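Side-chain contacts in excinuclease ABC, subunit A. (Deinococcus radiodurans, PDB 2VF7), which binds and probably hydrolyses ATP, binds DNA and zinc, and probably takes part in damage recognition during nucleotide excision repair: residues L388-Q393 and L421-N426; A415-L420 and D440-R445. The protein carries 1 engineered substitution. One frame throughout, in Å; residues are numbered along the deposited sequence.

Interaction 1: residues L388-Q393 and L421-N426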
loop_
_atom_site.group_PDB
_atom_site.type_symbol
_atom_site.label_atom_id
_atom_site.label_comp_id
_atom_site.label_asym_id
_atom_site.label_seq_id
_atom_site.Cartn_x
_atom_site.Cartn_y
_atom_site.Cartn_z
ATOM N N LEU A 388 -13.458 20.598 -5.235
ATOM C CA LEU A 388 -12.774 20.670 -3.948
ATOM C C LEU A 388 -11.432 19.952 -3.946
ATOM O O LEU A 388 -10.643 20.107 -3.016
ATOM C CB LEU A 388 -13.613 20.009 -2.870
ATOM C CG LEU A 388 -14.843 20.689 -2.276
ATOM C CD1 LEU A 388 -15.545 19.654 -1.402
ATOM C CD2 LEU A 388 -14.485 21.942 -1.469
ATOM N N ARG A 389 -11.202 19.107 -4.944
ATOM C CA ARG A 389 -9.952 18.364 -5.035
ATOM C C ARG A 389 -8.961 19.132 -5.897
ATOM O O ARG A 389 -7.755 19.109 -5.660
ATOM C CB ARG A 389 -10.204 16.968 -5.558
ATOM C CG ARG A 389 -9.245 15.979 -4.966
ATOM C CD ARG A 389 -9.935 14.779 -4.340
ATOM N NE ARG A 389 -9.793 13.558 -5.136
ATOM C CZ ARG A 389 -8.651 12.898 -5.364
ATOM N NH1 ARG A 389 -7.486 13.338 -4.884
ATOM N NH2 ARG A 389 -8.673 11.790 -6.095
ATOM N N LEU A 390 -9.513 19.821 -6.888
ATOM C CA LEU A 390 -8.806 20.775 -7.704
ATOM C C LEU A 390 -8.227 21.908 -6.834
ATOM O O LEU A 390 -7.039 22.234 -6.928
ATOM C CB LEU A 390 -9.770 21.330 -8.750
ATOM C CG LEU A 390 -9.150 22.056 -9.936
ATOM C CD1 LEU A 390 -8.228 21.118 -10.666
ATOM C CD2 LEU A 390 -10.190 22.631 -10.898
ATOM N N ALA A 391 -9.072 22.485 -5.980
ATOM C CA ALA A 391 -8.689 23.580 -5.107
ATOM C C ALA A 391 -7.546 23.161 -4.195
ATOM O O ALA A 391 -6.585 23.917 -4.014
ATOM C CB ALA A 391 -9.868 24.050 -4.306
ATOM N N THR A 392 -7.628 21.941 -3.662
ATOM C CA THR A 392 -6.625 21.426 -2.709
ATOM C C THR A 392 -5.249 21.242 -3.353
ATOM O O THR A 392 -4.211 21.401 -2.699
ATOM C CB THR A 392 -7.101 20.098 -2.076
ATOM O OG1 THR A 392 -8.374 20.310 -1.455
ATOM C CG2 THR A 392 -6.129 19.615 -1.033
ATOM N N GLN A 393 -5.264 20.905 -4.638
ATOM C CA GLN A 393 -4.055 20.716 -5.422
ATOM C C GLN A 393 -3.359 22.057 -5.655
ATOM O O GLN A 393 -2.137 22.113 -5.805
ATOM C CB GLN A 393 -4.386 20.095 -6.786
ATOM C CG GLN A 393 -4.865 18.652 -6.779
ATOM C CD GLN A 393 -4.288 17.780 -5.659
ATOM O OE1 GLN A 393 -3.123 17.353 -5.691
ATOM N NE2 GLN A 393 -5.127 17.492 -4.671
ATOM N N LEU A 421 -11.741 27.671 -15.551
ATOM C CA LEU A 421 -10.653 27.855 -16.520
ATOM C C LEU A 421 -9.400 28.482 -15.921
ATOM O O LEU A 421 -8.281 28.134 -16.302
ATOM C CB LEU A 421 -11.131 28.678 -17.719
ATOM C CG LEU A 421 -11.862 27.888 -18.810
ATOM C CD1 LEU A 421 -12.409 28.800 -19.899
ATOM C CD2 LEU A 421 -10.995 26.766 -19.429
ATOM N N SER A 422 -9.609 29.403 -14.983
ATOM C CA SER A 422 -8.540 30.134 -14.312
ATOM C C SER A 422 -7.775 29.294 -13.277
ATOM O O SER A 422 -6.579 29.505 -13.063
ATOM C CB SER A 422 -9.110 31.413 -13.690
ATOM O OG SER A 422 -8.521 31.681 -12.435
ATOM N N ALA A 423 -8.467 28.349 -12.644
ATOM C CA ALA A 423 -7.858 27.414 -11.694
ATOM C C ALA A 423 -7.075 26.320 -12.394
ATOM O O ALA A 423 -6.147 25.778 -11.821
ATOM C CB ALA A 423 -8.905 26.805 -10.815
ATOM N N LEU A 424 -7.471 25.983 -13.619
ATOM C CA LEU A 424 -6.756 25.007 -14.446
ATOM C C LEU A 424 -5.453 25.588 -15.004
ATOM O O LEU A 424 -4.454 24.889 -15.086
ATOM C CB LEU A 424 -7.649 24.502 -15.588
ATOM C CG LEU A 424 -8.920 23.697 -15.269
ATOM C CD1 LEU A 424 -9.715 23.381 -16.549
ATOM C CD2 LEU A 424 -8.620 22.424 -14.506
ATOM N N GLU A 425 -5.465 26.866 -15.376
ATOM C CA GLU A 425 -4.262 27.556 -15.848
ATOM C C GLU A 425 -3.269 27.734 -14.716
ATOM O O GLU A 425 -2.066 27.556 -14.921
ATOM C CB GLU A 425 -4.597 28.897 -16.499
ATOM C CG GLU A 425 -3.397 29.874 -16.703
ATOM C CD GLU A 425 -2.541 29.580 -17.946
ATOM O OE1 GLU A 425 -2.838 28.617 -18.692
ATOM O OE2 GLU A 425 -1.556 30.320 -18.179
ATOM N N ASN A 426 -3.763 28.049 -13.517
ATOM C CA ASN A 426 -2.880 28.184 -12.352
ATOM C C ASN A 426 -2.224 26.867 -11.993
ATOM O O ASN A 426 -1.052 26.840 -11.627
ATOM C CB ASN A 426 -3.618 28.725 -11.130
ATOM C CG ASN A 426 -3.877 30.221 -11.203
ATOM O OD1 ASN A 426 -3.074 31.003 -11.734
ATOM N ND2 ASN A 426 -5.003 30.630 -10.645
#
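Where Leu390 meets Ala423 and Leu424 the contact is wholly aliphatic; the flat group beside it, the carboxamide of Gln393, is engaged through both polar atoms. Its NE2 donates back to Arg389 O at 3.2 Å, with an N-H...O angle of 152° and the acceptor almost in the amide plane. That carbonyl also accepts from the backbone N of Gln393, so two donors of one residue grip it. The amide OE1 is hydrogen-bonded to the hydroxyl of Tyr403 and more weakly to Ser68 of the second subunit; with both polar atoms engaged, rotation of the amide is restrained. Leu427 packs against the side chains of both Gln393 and Leu390. The guanidinium of Arg389 serves the second subunit instead, NH1 bonding to the backbone O of Ser68.

In the contact itself, Leu390 has CG anti to its backbone N (chi1 -164°), which carries the branched end across to helix 417-428. CD2 lies 3.9 Å from Leu424 CD2 and CD1 lies 4.1 Å from the same methyl, so one methyl of Leu424 faces both tips of Leu390. The two side chains cross at about a right angle. Ala423 borders the same patch, its CB 4.4 Å from Leu390 CD2. All three residues are buried, and dispersion and exclusion of water hold them together. Helix 382-393 begins within LSPGE, which matches the ABC signature sequence, and the leucine contact packs that probable signature helix against the helix of the beta-alpha-beta crossover joining strands 402-406 and 433-437.

Interaction 2: residues A415-L420 and D440-R445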
loop_
_atom_site.group_PDB
_atom_site.type_symbol
_atom_site.label_atom_id
_atom_site.label_comp_id
_atom_site.label_asym_id
_atom_site.label_seq_id
_atom_site.Cartn_x
_atom_site.Cartn_y
_atom_site.Cartn_z
ATOM N N ALA A 415 -21.986 31.002 -16.025
ATOM C CA ALA A 415 -21.459 32.207 -15.374
ATOM C C ALA A 415 -20.188 31.950 -14.562
ATOM O O ALA A 415 -19.500 32.897 -14.189
ATOM C CB ALA A 415 -22.512 32.844 -14.496
ATOM N N ASP A 416 -19.875 30.679 -14.303
ATOM C CA ASP A 416 -18.752 30.322 -13.446
ATOM C C ASP A 416 -17.581 29.601 -14.122
ATOM O O ASP A 416 -16.621 29.262 -13.442
ATOM C CB ASP A 416 -19.242 29.487 -12.263
ATOM C CG ASP A 416 -20.105 30.288 -11.288
ATOM O OD1 ASP A 416 -20.011 31.536 -11.263
ATOM O OD2 ASP A 416 -20.884 29.659 -10.539
ATOM N N THR A 417 -17.636 29.388 -15.438
ATOM C CA THR A 417 -16.592 28.603 -16.122
ATOM C C THR A 417 -15.223 29.298 -16.209
ATOM O O THR A 417 -14.197 28.628 -16.200
ATOM C CB THR A 417 -17.029 28.016 -17.521
ATOM O OG1 THR A 417 -16.723 28.935 -18.570
ATOM C CG2 THR A 417 -18.514 27.670 -17.549
ATOM N N GLU A 418 -15.217 30.626 -16.260
ATOM C CA GLU A 418 -13.985 31.421 -16.158
ATOM C C GLU A 418 -13.224 31.216 -14.848
ATOM O O GLU A 418 -12.000 31.345 -14.811
ATOM C CB GLU A 418 -14.291 32.897 -16.376
ATOM C CG GLU A 418 -13.754 33.448 -17.696
ATOM C CD GLU A 418 -14.327 32.770 -18.954
ATOM O OE1 GLU A 418 -13.999 33.242 -20.066
ATOM O OE2 GLU A 418 -15.104 31.789 -18.851
ATOM N N ALA A 419 -13.952 30.878 -13.784
ATOM C CA ALA A 419 -13.352 30.557 -12.490
ATOM C C ALA A 419 -12.734 29.158 -12.509
ATOM O O ALA A 419 -11.706 28.910 -11.864
ATOM C CB ALA A 419 -14.393 30.666 -11.390
ATOM N N LEU A 420 -13.370 28.247 -13.238
ATOM C CA LEU A 420 -12.816 26.924 -13.483
ATOM C C LEU A 420 -11.593 26.984 -14.423
ATOM O O LEU A 420 -10.543 26.424 -14.122
ATOM C CB LEU A 420 -13.899 25.992 -14.045
ATOM C CG LEU A 420 -13.443 24.684 -14.718
ATOM C CD1 LEU A 420 -13.152 23.609 -13.675
ATOM C CD2 LEU A 420 -14.433 24.209 -15.782
ATOM N N ASP A 440 -18.067 20.411 -22.449
ATOM C CA ASP A 440 -18.305 21.861 -22.469
ATOM C C ASP A 440 -17.519 22.531 -23.583
ATOM O O ASP A 440 -16.294 22.462 -23.610
ATOM C CB ASP A 440 -17.907 22.482 -21.130
ATOM C CG ASP A 440 -18.577 23.818 -20.879
ATOM O OD1 ASP A 440 -18.679 24.632 -21.811
ATOM O OD2 ASP A 440 -19.011 24.070 -19.735
ATOM N N LEU A 441 -18.237 23.180 -24.497
ATOM C CA LEU A 441 -17.638 23.857 -25.645
ATOM C C LEU A 441 -16.826 25.090 -25.240
ATOM O O LEU A 441 -15.892 25.479 -25.930
ATOM C CB LEU A 441 -18.728 24.246 -26.649
ATOM C CG LEU A 441 -19.506 23.133 -27.367
ATOM C CD1 LEU A 441 -20.596 23.758 -28.235
ATOM C CD2 LEU A 441 -18.606 22.213 -28.196
ATOM N N ASP A 442 -17.204 25.702 -24.125
ATOM C CA ASP A 442 -16.457 26.816 -23.540
ATOM C C ASP A 442 -15.057 26.433 -23.049
ATOM O O ASP A 442 -14.146 27.261 -23.115
ATOM C CB ASP A 442 -17.246 27.441 -22.392
ATOM C CG ASP A 442 -18.051 28.637 -22.833
ATOM O OD1 ASP A 442 -17.432 29.698 -23.063
ATOM O OD2 ASP A 442 -19.291 28.515 -22.946
ATOM N N VAL A 443 -14.897 25.202 -22.548
ATOM C CA VAL A 443 -13.594 24.692 -22.121
ATOM C C VAL A 443 -12.784 24.195 -23.320
ATOM O O VAL A 443 -11.648 24.635 -23.527
ATOM C CB VAL A 443 -13.698 23.567 -21.063
ATOM C CG1 VAL A 443 -12.289 22.998 -20.736
ATOM C CG2 VAL A 443 -14.424 24.056 -19.786
ATOM N N ILE A 444 -13.367 23.287 -24.105
ATOM C CA ILE A 444 -12.773 22.848 -25.370
ATOM C C ILE A 444 -12.140 24.013 -26.150
ATOM O O ILE A 444 -10.998 23.919 -26.583
ATOM C CB ILE A 444 -13.810 22.091 -26.240
ATOM C CG1 ILE A 444 -14.330 20.867 -25.486
ATOM C CG2 ILE A 444 -13.192 21.650 -27.557
ATOM C CD1 ILE A 444 -15.605 20.285 -26.054
ATOM N N ARG A 445 -12.874 25.115 -26.294
ATOM C CA ARG A 445 -12.411 26.321 -27.008
ATOM C C ARG A 445 -11.144 26.978 -26.411
ATOM O O ARG A 445 -10.394 27.638 -27.117
ATOM C CB ARG A 445 -13.546 27.340 -27.061
ATOM C CG ARG A 445 -13.581 28.248 -28.282
ATOM C CD ARG A 445 -14.918 29.031 -28.354
ATOM N NE ARG A 445 -15.891 28.436 -29.281
ATOM C CZ ARG A 445 -17.115 28.020 -28.957
ATOM N NH1 ARG A 445 -17.578 28.140 -27.712
ATOM N NH2 ARG A 445 -17.894 27.497 -29.900
#
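Thr417 reaches toward the start of helix 441-444 and meets it with both branches. Its CB stands back, 4.9 Å from Asp440 OD2. From there CG2, anti to the carbonyl carbon, extends toward the Asp440 carboxylate and comes within 4.2 Å of OD2, a van der Waals approach of a methyl to an oxygen. The other branch, OG1, lies 4.1 Å from Asp442 CB and makes a weak hydrogen bond to Glu418 OE2 at 3.3 Å. One turn on, Leu420 CD2 touches Val443 CG2 at 4.0 Å, the two side chains crossing at about a right angle in the buried part of the contact.

Asp440 is the N-cap: OD1 accepts from Asp442 N at 2.9 Å, on its anti side and 23° out of the carboxylate plane, while its own N donates to Glu438. The carboxylate is thus tied to its own helix, and Thr417 offers it a methyl. At the exposed edge Glu418 OE1 forms a salt bridge with Arg446. Cohesion between the segments therefore rests on van der Waals packing, apolar at Leu420 and Val443, while Asp440 OD1, Thr417 OG1 and Glu418 find their partners within their own segments or in Arg446.

Along the chain, helix 382-393 comes first; strand 402-406 and the loop after it follow, and then helix 417-428, whose later turns close interaction 1. Interaction 2 opens at 415-420, the end of that loop and the first turn of helix 417-428, and closes only after strand 433-437, at 440-445. The two contacts therefore cross rather than nest. Helix 417-428 serves both: its first turn meets 440-445 and its later residues meet 388-393. Apolar side chains bridge the two: Leu390 CD2 is 4.2 Å from Leu420 CD1, and Leu421 packs on Val443. Together they tie the probable signature helix and the short helix 441-444 to the crossover helix 417-428.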